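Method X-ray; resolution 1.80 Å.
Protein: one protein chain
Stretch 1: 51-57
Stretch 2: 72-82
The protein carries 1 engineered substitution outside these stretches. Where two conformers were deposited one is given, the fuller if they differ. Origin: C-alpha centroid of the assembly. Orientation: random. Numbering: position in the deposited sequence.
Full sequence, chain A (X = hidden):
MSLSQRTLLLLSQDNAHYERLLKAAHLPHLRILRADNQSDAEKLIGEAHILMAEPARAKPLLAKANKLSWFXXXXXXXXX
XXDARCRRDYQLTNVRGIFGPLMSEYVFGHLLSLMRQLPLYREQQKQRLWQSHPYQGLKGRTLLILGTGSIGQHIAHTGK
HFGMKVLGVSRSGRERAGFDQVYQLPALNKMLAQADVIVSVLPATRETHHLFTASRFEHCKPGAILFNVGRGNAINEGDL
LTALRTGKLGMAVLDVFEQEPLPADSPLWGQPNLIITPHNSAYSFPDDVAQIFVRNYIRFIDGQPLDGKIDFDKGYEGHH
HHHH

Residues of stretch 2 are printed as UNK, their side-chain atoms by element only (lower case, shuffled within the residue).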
ATOM      1  N   LEU A  51      18.450 -11.705   6.046  1.00  7.35           N
ATOM      2  CA  LEU A  51      17.865 -11.848   4.709  1.00  8.35           C
ATOM      3  C   LEU A  51      17.154 -10.533   4.318  1.00  9.53           C
ATOM      4  O   LEU A  51      16.447  -9.926   5.142  1.00 10.15           O
ATOM      5  CB  LEU A  51      16.850 -12.990   4.743  1.00 10.32           C
ATOM      6  CG  LEU A  51      16.136 -13.317   3.429  1.00 14.39           C
ATOM      7  CD1 LEU A  51      17.115 -13.950   2.440  1.00 10.90           C
ATOM      8  CD2 LEU A  51      14.964 -14.256   3.716  1.00 11.90           C
ATOM      9  N   MET A  52      17.336 -10.081   3.076  1.00 10.08           N
ATOM     10  CA  MET A  52      16.474  -8.993   2.561  1.00 10.41           C
ATOM     11  C   MET A  52      15.804  -9.510   1.289  1.00 10.04           C
ATOM     12  O   MET A  52      16.509  -9.927   0.362  1.00 10.92           O
ATOM     13  CB  MET A  52      17.272  -7.735   2.251  1.00 10.88           C
ATOM     14  CG  MET A  52      16.376  -6.585   1.671  1.00 15.64           C
ATOM     15  SD  MET A  52      16.677  -4.851   2.189  1.00 12.18           S
ATOM     16  CE  MET A  52      18.320  -4.711   1.532  1.00 15.37           C
ATOM     17  N   ALA A  53      14.476  -9.509   1.269  1.00 10.26           N
ATOM     18  CA  ALA A  53      13.723 -10.246   0.229  1.00 10.50           C
ATOM     19  C   ALA A  53      12.301  -9.787   0.166  1.00 10.49           C
ATOM     20  O   ALA A  53      11.803  -9.150   1.095  1.00  9.84           O
ATOM     21  CB  ALA A  53      13.716 -11.744   0.544  1.00 10.54           C
ATOM     22  N   GLU A  54      11.632 -10.122  -0.941  1.00 11.02           N
ATOM     23  CA  GLU A  54      10.176  -9.996  -0.975  1.00 10.74           C
ATOM     24  C   GLU A  54       9.680 -11.210  -0.223  1.00 10.73           C
ATOM     25  O   GLU A  54      10.253 -12.307  -0.367  1.00  9.74           O
ATOM     26  CB  GLU A  54       9.652  -9.989  -2.420  1.00 11.46           C
ATOM     27  CG  GLU A  54       9.760  -8.635  -3.077  1.00 16.10           C
ATOM     28  CD  GLU A  54      11.132  -8.392  -3.668  1.00 13.37           C
ATOM     29  OE1 GLU A  54      11.468  -9.084  -4.650  1.00 16.38           O
ATOM     30  OE2 GLU A  54      11.833  -7.455  -3.220  1.00 15.71           O
ATOM     31  N   PRO A  55       8.644 -11.033   0.624  1.00 10.91           N
ATOM     32  CA  PRO A  55       8.058 -12.177   1.353  1.00 10.94           C
ATOM     33  C   PRO A  55       7.752 -13.400   0.507  1.00 11.79           C
ATOM     34  O   PRO A  55       8.129 -14.503   0.905  1.00 11.31           O
ATOM     35  CB  PRO A  55       6.768 -11.593   1.906  1.00 11.04           C
ATOM     36  CG  PRO A  55       7.145 -10.184   2.193  1.00 17.17           C
ATOM     37  CD  PRO A  55       7.992  -9.774   1.007  1.00 11.12           C
ATOM     38  N   ALA A  56       7.096 -13.221  -0.648  1.00 12.77           N
ATOM     39  CA  ALA A  56       6.783 -14.386  -1.509  1.00 13.37           C
ATOM     40  C   ALA A  56       8.025 -15.124  -1.994  1.00 12.53           C
ATOM     41  O   ALA A  56       7.976 -16.308  -2.254  1.00 12.26           O
ATOM     42  CB  ALA A  56       5.916 -13.986  -2.677  1.00 14.35           C
ATOM     43  N   ARG A  57       9.141 -14.434  -2.148  1.00 11.25           N
ATOM     44  CA  ARG A  57      10.327 -15.161  -2.546  0.50 12.08           C
ATOM     45  C   ARG A  57      11.004 -15.916  -1.438  1.00 12.06           C
ATOM     46  O   ARG A  57      11.551 -17.005  -1.671  1.00 12.00           O
ATOM     47  CB  ARG A  57      11.293 -14.296  -3.309  0.50 12.39           C
ATOM     48  CG  ARG A  57      10.929 -14.414  -4.754  0.50 12.75           C
ATOM     49  CD  ARG A  57      11.805 -13.653  -5.599  0.50 13.12           C
ATOM     50  NE  ARG A  57      13.124 -14.251  -5.689  0.50 10.69           N
ATOM     51  CZ  ARG A  57      14.074 -13.642  -6.366  0.50 14.20           C
ATOM     52  NH1 ARG A  57      13.737 -12.511  -6.966  0.50  8.30           N
ATOM     53  NH2 ARG A  57      15.302 -14.113  -6.423  0.50  7.29           N
ATOM     54  N   UNK A  72      14.662  -8.579   6.782  1.00 10.22           N
ATOM     55  CA  UNK A  72      14.097  -7.301   6.364  1.00  9.43           C
ATOM     56  C   UNK A  72      13.303  -7.539   5.076  1.00 10.09           C
ATOM     57  O   UNK A  72      13.904  -7.824   4.013  1.00  9.64           O
ATOM     58  o   UNK A  72      14.319  -3.851   7.629  1.00 12.70           O
ATOM     59  n   UNK A  72      12.588  -3.884   6.152  1.00 12.53           N
ATOM     60  c   UNK A  72      13.845  -4.173   6.516  1.00 12.10           C
ATOM     61  c   UNK A  72      15.194  -6.289   6.077  1.00  9.55           C
ATOM     62  c   UNK A  72      14.671  -4.936   5.510  1.00 12.35           C
ATOM     63  N   UNK A  73      11.983  -7.447   5.185  1.00 11.56           N
ATOM     64  CA  UNK A  73      11.090  -7.465   4.001  1.00 13.34           C
ATOM     65  C   UNK A  73      11.237  -6.173   3.195  1.00 13.25           C
ATOM     66  O   UNK A  73      11.424  -5.102   3.754  1.00 13.86           O
ATOM     67  o   UNK A  73       8.757  -7.461   3.277  1.00 13.25           O
ATOM     68  c   UNK A  73       9.624  -7.660   4.404  1.00 14.20           C
ATOM     69  N   UNK A  74      11.162  -6.277   1.867  1.00 13.33           N
ATOM     70  CA  UNK A  74      11.255  -5.089   1.010  1.00 14.46           C
ATOM     71  C   UNK A  74       9.871  -4.532   0.793  1.00 14.38           C
ATOM     72  O   UNK A  74       9.700  -3.483   0.159  1.00 14.96           O
ATOM     73  c   UNK A  74      11.845  -5.452  -0.412  1.00 15.79           C
ATOM     74  o   UNK A  74      11.079  -6.521  -0.981  1.00 15.11           O
ATOM     75  c   UNK A  74      13.267  -5.877  -0.307  1.00 15.55           C
ATOM     76  N   UNK A  75       8.872  -5.234   1.304  1.00 14.69           N
ATOM     77  CA  UNK A  75       7.481  -4.818   1.130  1.00 16.52           C
ATOM     78  C   UNK A  75       6.867  -4.481   2.470  1.00 15.15           C
ATOM     79  O   UNK A  75       7.235  -5.021   3.533  1.00 13.96           O
ATOM     80  c   UNK A  75       6.289  -7.609  -2.855  1.00 28.25           C
ATOM     81  c   UNK A  75       6.791  -6.226  -0.919  1.00 28.05           C
ATOM     82  c   UNK A  75       6.193  -7.361  -1.485  1.00 21.11           C
ATOM     83  c   UNK A  75       7.576  -5.595  -3.127  1.00 28.93           C
ATOM     84  c   UNK A  75       6.981  -6.720  -3.656  1.00 20.92           C
ATOM     85  o   UNK A  75       7.082  -6.926  -5.007  1.00 28.22           O
ATOM     86  c   UNK A  75       6.644  -5.953   0.534  1.00 19.46           C
ATOM     87  c   UNK A  75       7.483  -5.352  -1.752  1.00 20.95           C
ATOM     88  N   UNK A  76       5.868  -3.608   2.431  1.00 15.09           N
ATOM     89  CA  UNK A  76       5.102  -3.337   3.626  1.00 14.63           C
ATOM     90  C   UNK A  76       4.294  -4.566   4.036  1.00 14.13           C
ATOM     91  O   UNK A  76       4.182  -4.872   5.212  1.00 14.19           O
ATOM     92  c   UNK A  76       4.139  -2.132   3.364  1.00 14.86           C
ATOM     93  N   UNK A  77       3.729  -5.273   3.065  1.00 14.30           N
ATOM     94  CA  UNK A  77       2.841  -6.394   3.381  1.00 15.26           C
ATOM     95  C   UNK A  77       3.626  -7.682   3.614  1.00 15.68           C
ATOM     96  O   UNK A  77       4.416  -8.078   2.760  1.00 16.61           O
ATOM     97  N   UNK A  78       3.382  -8.348   4.737  1.00 15.67           N
ATOM     98  CA  UNK A  78       4.160  -9.555   5.107  1.00 17.57           C
ATOM     99  C   UNK A  78       3.219 -10.676   5.504  1.00 19.84           C
ATOM    100  O   UNK A  78       3.635 -11.666   6.088  1.00 20.21           O
ATOM    101  c   UNK A  78       4.499  -8.794   7.551  1.00 16.61           C
ATOM    102  c   UNK A  78       5.197  -9.302   6.261  1.00 17.65           C
ATOM    103  c   UNK A  78       6.319  -8.357   5.800  1.00 16.09           C
ATOM    104  N   UNK A  79       1.928 -10.522   5.184  1.00 21.75           N
ATOM    105  CA  UNK A  79       0.950 -11.509   5.639  1.00 23.39           C
ATOM    106  C   UNK A  79       1.255 -12.946   5.306  1.00 21.28           C
ATOM    107  O   UNK A  79       0.922 -13.842   6.075  1.00 21.62           O
ATOM    108  o   UNK A  79      -1.781 -10.312   6.966  1.00 31.17           O
ATOM    109  o   UNK A  79      -0.680  -8.861   5.719  1.00 30.61           O
ATOM    110  c   UNK A  79      -1.023 -10.024   6.014  1.00 40.75           C
ATOM    111  c   UNK A  79      -0.466 -11.141   5.201  1.00 27.62           C
ATOM    112  N   UNK A  80       1.914 -13.190   4.184  1.00 19.75           N
ATOM    113  CA  UNK A  80       2.226 -14.560   3.818  1.00 18.90           C
ATOM    114  C   UNK A  80       3.204 -15.221   4.804  1.00 18.52           C
ATOM    115  O   UNK A  80       3.306 -16.442   4.855  1.00 18.98           O
ATOM    116  c   UNK A  80       1.659 -14.153   1.361  1.00 23.47           C
ATOM    117  c   UNK A  80       4.086 -13.957   2.180  1.00 23.63           C
ATOM    118  c   UNK A  80       2.733 -14.677   2.358  1.00 19.39           C
ATOM    119  N   UNK A  81       3.897 -14.402   5.595  1.00 17.36           N
ATOM    120  CA  UNK A  81       4.869 -14.889   6.585  1.00 17.07           C
ATOM    121  C   UNK A  81       4.268 -15.110   7.981  1.00 18.59           C
ATOM    122  O   UNK A  81       4.950 -15.611   8.887  1.00 17.46           O
ATOM    123  c   UNK A  81       7.798 -12.509   5.565  1.00 15.09           C
ATOM    124  c   UNK A  81       7.425 -14.831   4.706  1.00 16.50           C
ATOM    125  c   UNK A  81       6.080 -13.949   6.654  1.00 15.79           C
ATOM    126  c   UNK A  81       6.764 -13.589   5.328  1.00 11.16           C
ATOM    127  N   UNK A  82       2.991 -14.755   8.147  1.00 20.13           N
ATOM    128  CA  UNK A  82       2.297 -14.950   9.418  1.00 22.93           C
ATOM    129  C   UNK A  82       1.556 -16.284   9.430  1.00 25.05           C
ATOM    130  O   UNK A  82       0.928 -16.656  10.431  1.00 25.49           O
ATOM    131  c   UNK A  82       3.019 -12.012  10.358  1.00 24.73           C
ATOM    132  c   UNK A  82       0.682 -11.390   9.708  1.00 24.85           C
ATOM    133  c   UNK A  82       1.324 -13.798   9.699  1.00 23.78           C
ATOM    134  c   UNK A  82       1.819 -12.364   9.487  1.00 27.06           C
TER

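Position 72 carries three carbons in a row, the third bearing one oxygen and one nitrogen: an amide on a two-carbon arm. The second carbon lies 3.9 Å from SD of Met52, on the same sheet face. This is Gln72. Its N donates to O of Leu51 at 2.8 Å, and its O accepts from N of Ala53 at 3.3 Å, the alternation of a parallel pairing. The end of the side chain leads away from stretch 1, and NE2 bonds to O of residue 73 at 2.9 Å.

At position 73 one carbon carries one oxygen, and that oxygen lies 3.3 Å from CD of Pro55: Ser73, on the other face with Ala53. Its OG donates to O of residue 75 at 2.9 Å, bracing the turn out of the strand.

At position 74 one carbon carries an oxygen and a carbon. The oxygen lies 2.5 Å from OE2 of Glu54, the carbon 3.8 Å from CG of Met52. A hydroxyl beside a methyl is Thr74: OG1 donates to that carboxylate, while N donates to O of Ala53 at 3.0 Å.

Position 75 has one carbon, then a ring of six carbons bearing one oxygen. CG of Glu54 stands over one ring face, 3.7 Å from the ring centroid, in a CH-pi contact, and a ring carbon lies 3.9 Å from CD of Pro55. This is Tyr75, and that ring carbon is CD2.

Position 76 has a single carbon, pointing away and touching nothing on stretch 1: Ala76. Position 77 has no side-chain atoms; its O lies 3.5 Å from CG of Pro55. It is Gly77.

At position 78 one carbon carries two others, one of them 4.1 Å from CG of Pro55: Val78. Position 79 has two carbons, the second with two oxygens, and no contact with stretch 1: Asp79.

Position 80 repeats the three-carbon fork, now pointing toward stretch 1, and one tip carbon lies 3.6 Å from CB of Pro55: Val80. Position 81 has four carbons forked at the second, and one end carbon lies 3.9 Å from CB of Pro55: Leu81. Position 82 has the same fork but is out of reach: Leu82.

The contact has two parts. Backbone hydrogen bonds set the parallel register, and the short Thr74 to Glu54 bond extends it to the residue just before the helix. Pro55 then opens the helix and buries the largest area of stretch 1, with contacts from 73, 75, 77, 78, 80 and 81. The rule to read is strand pairing and, beyond it along the chain, a set of contacts on one proline.

Stretch 2, residues 72-82: QSTYAGVDVLL
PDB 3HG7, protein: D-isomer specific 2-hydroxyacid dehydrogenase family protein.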